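Local coordinates for protein 3-alpha-hydroxysteroid dehydrogenase (Pseudomonas sp., PDB 2DKN) that probably catalyses the reversible NAD-dependent oxidation of the 3-alpha-hydroxyl group of steroids, as a short-chain dehydrogenase built on a Rossmann fold, at residues A221-F226 / S238-D243. Residues are numbered along the deposited sequence; the frame is centred on the assembly and turned at random.
Sequences AEAIAF and SVLFVD
With CG1 anti to the backbone N (chi1 179°), Val242 places its other methyl, CG2, anti to its own carbonyl carbon, against Ala223; Leu240, two residues earlier, has CG roughly anti to its backbone N (chi1 -153°) and CD1 extended beyond it (chi2 -155°), an outstretched shape in which this branch reaches the same alanine. The single methyl of Ala223 therefore meets two branches at once, its CB lying 3.7 Å from Val242 CG2 and 4.0 Å from Leu240 CD1. The interaction is purely apolar, and no hydrogen bond crosses it. Because the helix presents so short a side chain here, its backbone comes close to the strand, with the CA atoms of Ala223 and Val242 7.5 Å apart. Phe226, one turn further on, also points its CB toward the strand, but its ring stacks on Phe226 of the second subunit. Ile224 faces away from the strand 239-242 and packs on Val181 of the adjacent strand 177-183 and on helix 12-23, extending the apolar layer between the sheet and the helices on this face. Backbone hydrogen bonds between Ala182 and both Leu240 and Val242 tie the strand to that neighbour. The Val242 side chain lies about 9 Å from the bound NADH, so the contact is set back from the coenzyme. Helix 217-228 thus packs against the last strand of the parallel sheet, 239-242, the alpha/beta layering of the Rossmann fold in short-chain dehydrogenases.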
ATOM      1  N   ALA A 221      -5.633  -8.814   7.011  1.00  6.18           N
ATOM      2  CA  ALA A 221      -6.979  -9.011   6.509  1.00  7.08           C
ATOM      3  C   ALA A 221      -7.730  -7.685   6.324  1.00  7.20           C
ATOM      4  O   ALA A 221      -8.467  -7.508   5.340  1.00  6.70           O
ATOM      5  CB  ALA A 221      -7.746  -9.928   7.454  1.00  7.44           C
ATOM      6  N   GLU A 222      -7.528  -6.742   7.249  1.00  7.43           N
ATOM      7  CA  GLU A 222      -8.232  -5.449   7.165  1.00  7.62           C
ATOM      8  C   GLU A 222      -7.781  -4.691   5.938  1.00  6.34           C
ATOM      9  O   GLU A 222      -8.584  -4.082   5.272  1.00  5.86           O
ATOM     10  CB  GLU A 222      -7.978  -4.586   8.403  1.00  9.85           C
ATOM     11  CG  GLU A 222      -8.684  -5.076   9.663  1.00 13.23           C
ATOM     12  CD  GLU A 222     -10.126  -4.651   9.753  1.00 16.42           C
ATOM     13  OE1 GLU A 222     -10.709  -4.819  10.851  1.00 18.65           O
ATOM     14  OE2 GLU A 222     -10.696  -4.176   8.746  1.00 17.21           O
ATOM     15  N   ALA A 223      -6.484  -4.716   5.651  1.00  6.90           N
ATOM     16  CA  ALA A 223      -5.982  -4.083   4.418  1.00  6.42           C
ATOM     17  C   ALA A 223      -6.560  -4.742   3.155  1.00  5.73           C
ATOM     18  O   ALA A 223      -6.943  -4.060   2.183  1.00  6.99           O
ATOM     19  CB  ALA A 223      -4.484  -4.112   4.401  1.00  5.93           C
ATOM     20  N   ILE A 224      -6.632  -6.065   3.151  1.00  4.66           N
ATOM     21  CA  ILE A 224      -7.229  -6.763   2.013  1.00  4.92           C
ATOM     22  C   ILE A 224      -8.709  -6.400   1.841  1.00  5.96           C
ATOM     23  O   ILE A 224      -9.171  -6.125   0.721  1.00  4.84           O
ATOM     24  CB  ILE A 224      -7.078  -8.290   2.155  1.00  5.69           C
ATOM     25  CG1 ILE A 224      -5.594  -8.678   2.173  1.00  5.05           C
ATOM     26  CG2 ILE A 224      -7.839  -9.026   1.031  1.00  5.46           C
ATOM     27  CD1 ILE A 224      -5.364 -10.153   2.597  1.00  4.95           C
ATOM     28  N   ALA A 225      -9.451  -6.398   2.951  1.00  5.79           N
ATOM     29  CA  ALA A 225     -10.886  -6.091   2.902  1.00  6.48           C
ATOM     30  C   ALA A 225     -11.100  -4.671   2.368  1.00  6.51           C
ATOM     31  O   ALA A 225     -12.034  -4.420   1.602  1.00  6.60           O
ATOM     32  CB  ALA A 225     -11.510  -6.218   4.281  1.00  7.35           C
ATOM     33  N   PHE A 226     -10.238  -3.751   2.789  1.00  6.30           N
ATOM     34  CA  PHE A 226     -10.325  -2.385   2.268  1.00  7.25           C
ATOM     35  C   PHE A 226     -10.175  -2.362   0.748  1.00  7.03           C
ATOM     36  O   PHE A 226     -10.957  -1.706   0.051  1.00  7.16           O
ATOM     37  CB  PHE A 226      -9.305  -1.449   2.927  1.00  6.59           C
ATOM     38  CG  PHE A 226      -9.142  -0.141   2.196  1.00  7.83           C
ATOM     39  CD1 PHE A 226      -7.968   0.117   1.474  1.00  8.70           C
ATOM     40  CD2 PHE A 226     -10.148   0.833   2.239  1.00  9.25           C
ATOM     41  CE1 PHE A 226      -7.785   1.328   0.779  1.00  8.60           C
ATOM     42  CE2 PHE A 226      -9.977   2.058   1.551  1.00  8.92           C
ATOM     43  CZ  PHE A 226      -8.794   2.292   0.816  1.00  8.24           C
ATOM     44  N   SER A 238      -2.151  -1.246  -7.597  1.00  5.55           N
ATOM     45  CA  SER A 238      -1.286  -0.773  -6.516  1.00  6.73           C
ATOM     46  C   SER A 238      -0.741  -1.925  -5.688  1.00  6.45           C
ATOM     47  O   SER A 238      -1.360  -2.995  -5.572  1.00  7.52           O
ATOM     48  CB  SER A 238      -2.016   0.187  -5.567  1.00  6.62           C
ATOM     49  OG  SER A 238      -2.304   1.433  -6.178  1.00  9.61           O
ATOM     50  N   VAL A 239       0.428  -1.681  -5.096  1.00  4.82           N
ATOM     51  CA  VAL A 239       1.004  -2.614  -4.131  1.00  5.02           C
ATOM     52  C   VAL A 239       0.964  -1.930  -2.762  1.00  6.77           C
ATOM     53  O   VAL A 239       1.644  -0.914  -2.536  1.00  7.37           O
ATOM     54  CB  VAL A 239       2.468  -2.968  -4.466  1.00  5.49           C
ATOM     55  CG1 VAL A 239       2.996  -3.991  -3.453  1.00  6.58           C
ATOM     56  CG2 VAL A 239       2.581  -3.508  -5.890  1.00  6.76           C
ATOM     57  N   LEU A 240       0.168  -2.482  -1.855  1.00  5.79           N
ATOM     58  CA  LEU A 240       0.027  -1.861  -0.530  1.00  6.29           C
ATOM     59  C   LEU A 240       0.884  -2.635   0.446  1.00  6.05           C
ATOM     60  O   LEU A 240       0.576  -3.788   0.750  1.00  6.41           O
ATOM     61  CB  LEU A 240      -1.430  -1.954  -0.096  1.00  5.89           C
ATOM     62  CG  LEU A 240      -2.032  -0.920   0.867  1.00  9.96           C
ATOM     63  CD1 LEU A 240      -3.242  -1.419   1.665  1.00  7.62           C
ATOM     64  CD2 LEU A 240      -1.060  -0.107   1.711  1.00  8.89           C
ATOM     65  N   PHE A 241       1.973  -2.030   0.915  1.00  5.90           N
ATOM     66  CA  PHE A 241       2.813  -2.697   1.928  1.00  6.74           C
ATOM     67  C   PHE A 241       2.107  -2.611   3.286  1.00  7.23           C
ATOM     68  O   PHE A 241       1.550  -1.569   3.633  1.00  5.90           O
ATOM     69  CB  PHE A 241       4.196  -2.057   1.990  1.00  7.74           C
ATOM     70  CG  PHE A 241       5.108  -2.470   0.863  1.00  8.60           C
ATOM     71  CD1 PHE A 241       6.104  -3.429   1.083  1.00  9.16           C
ATOM     72  CD2 PHE A 241       4.972  -1.917  -0.402  1.00  9.04           C
ATOM     73  CE1 PHE A 241       6.971  -3.827   0.047  1.00  8.86           C
ATOM     74  CE2 PHE A 241       5.827  -2.311  -1.465  1.00  9.20           C
ATOM     75  CZ  PHE A 241       6.835  -3.270  -1.217  1.00  9.19           C
ATOM     76  N   VAL A 242       2.101  -3.729   4.021  1.00  5.88           N
ATOM     77  CA  VAL A 242       1.452  -3.833   5.333  1.00  6.75           C
ATOM     78  C   VAL A 242       2.495  -4.506   6.211  1.00  5.74           C
ATOM     79  O   VAL A 242       2.445  -5.716   6.473  1.00  6.20           O
ATOM     80  CB  VAL A 242       0.152  -4.647   5.267  1.00  6.73           C
ATOM     81  CG1 VAL A 242      -0.484  -4.755   6.656  1.00  7.46           C
ATOM     82  CG2 VAL A 242      -0.812  -3.988   4.295  1.00  7.11           C
ATOM     83  N   ASP A 243       3.499  -3.701   6.546  1.00  6.56           N
ATOM     84  CA  ASP A 243       4.736  -4.243   7.101  1.00  6.20           C
ATOM     85  C   ASP A 243       5.335  -3.478   8.293  1.00  7.39           C
ATOM     86  O   ASP A 243       6.500  -3.671   8.640  1.00  6.35           O
ATOM     87  CB  ASP A 243       5.748  -4.297   5.951  1.00  7.42           C
ATOM     88  CG  ASP A 243       6.229  -2.908   5.510  1.00  7.12           C
ATOM     89  OD1 ASP A 243       5.771  -1.863   6.034  1.00  7.74           O
ATOM     90  OD2 ASP A 243       7.059  -2.871   4.609  1.00  8.21           O
TER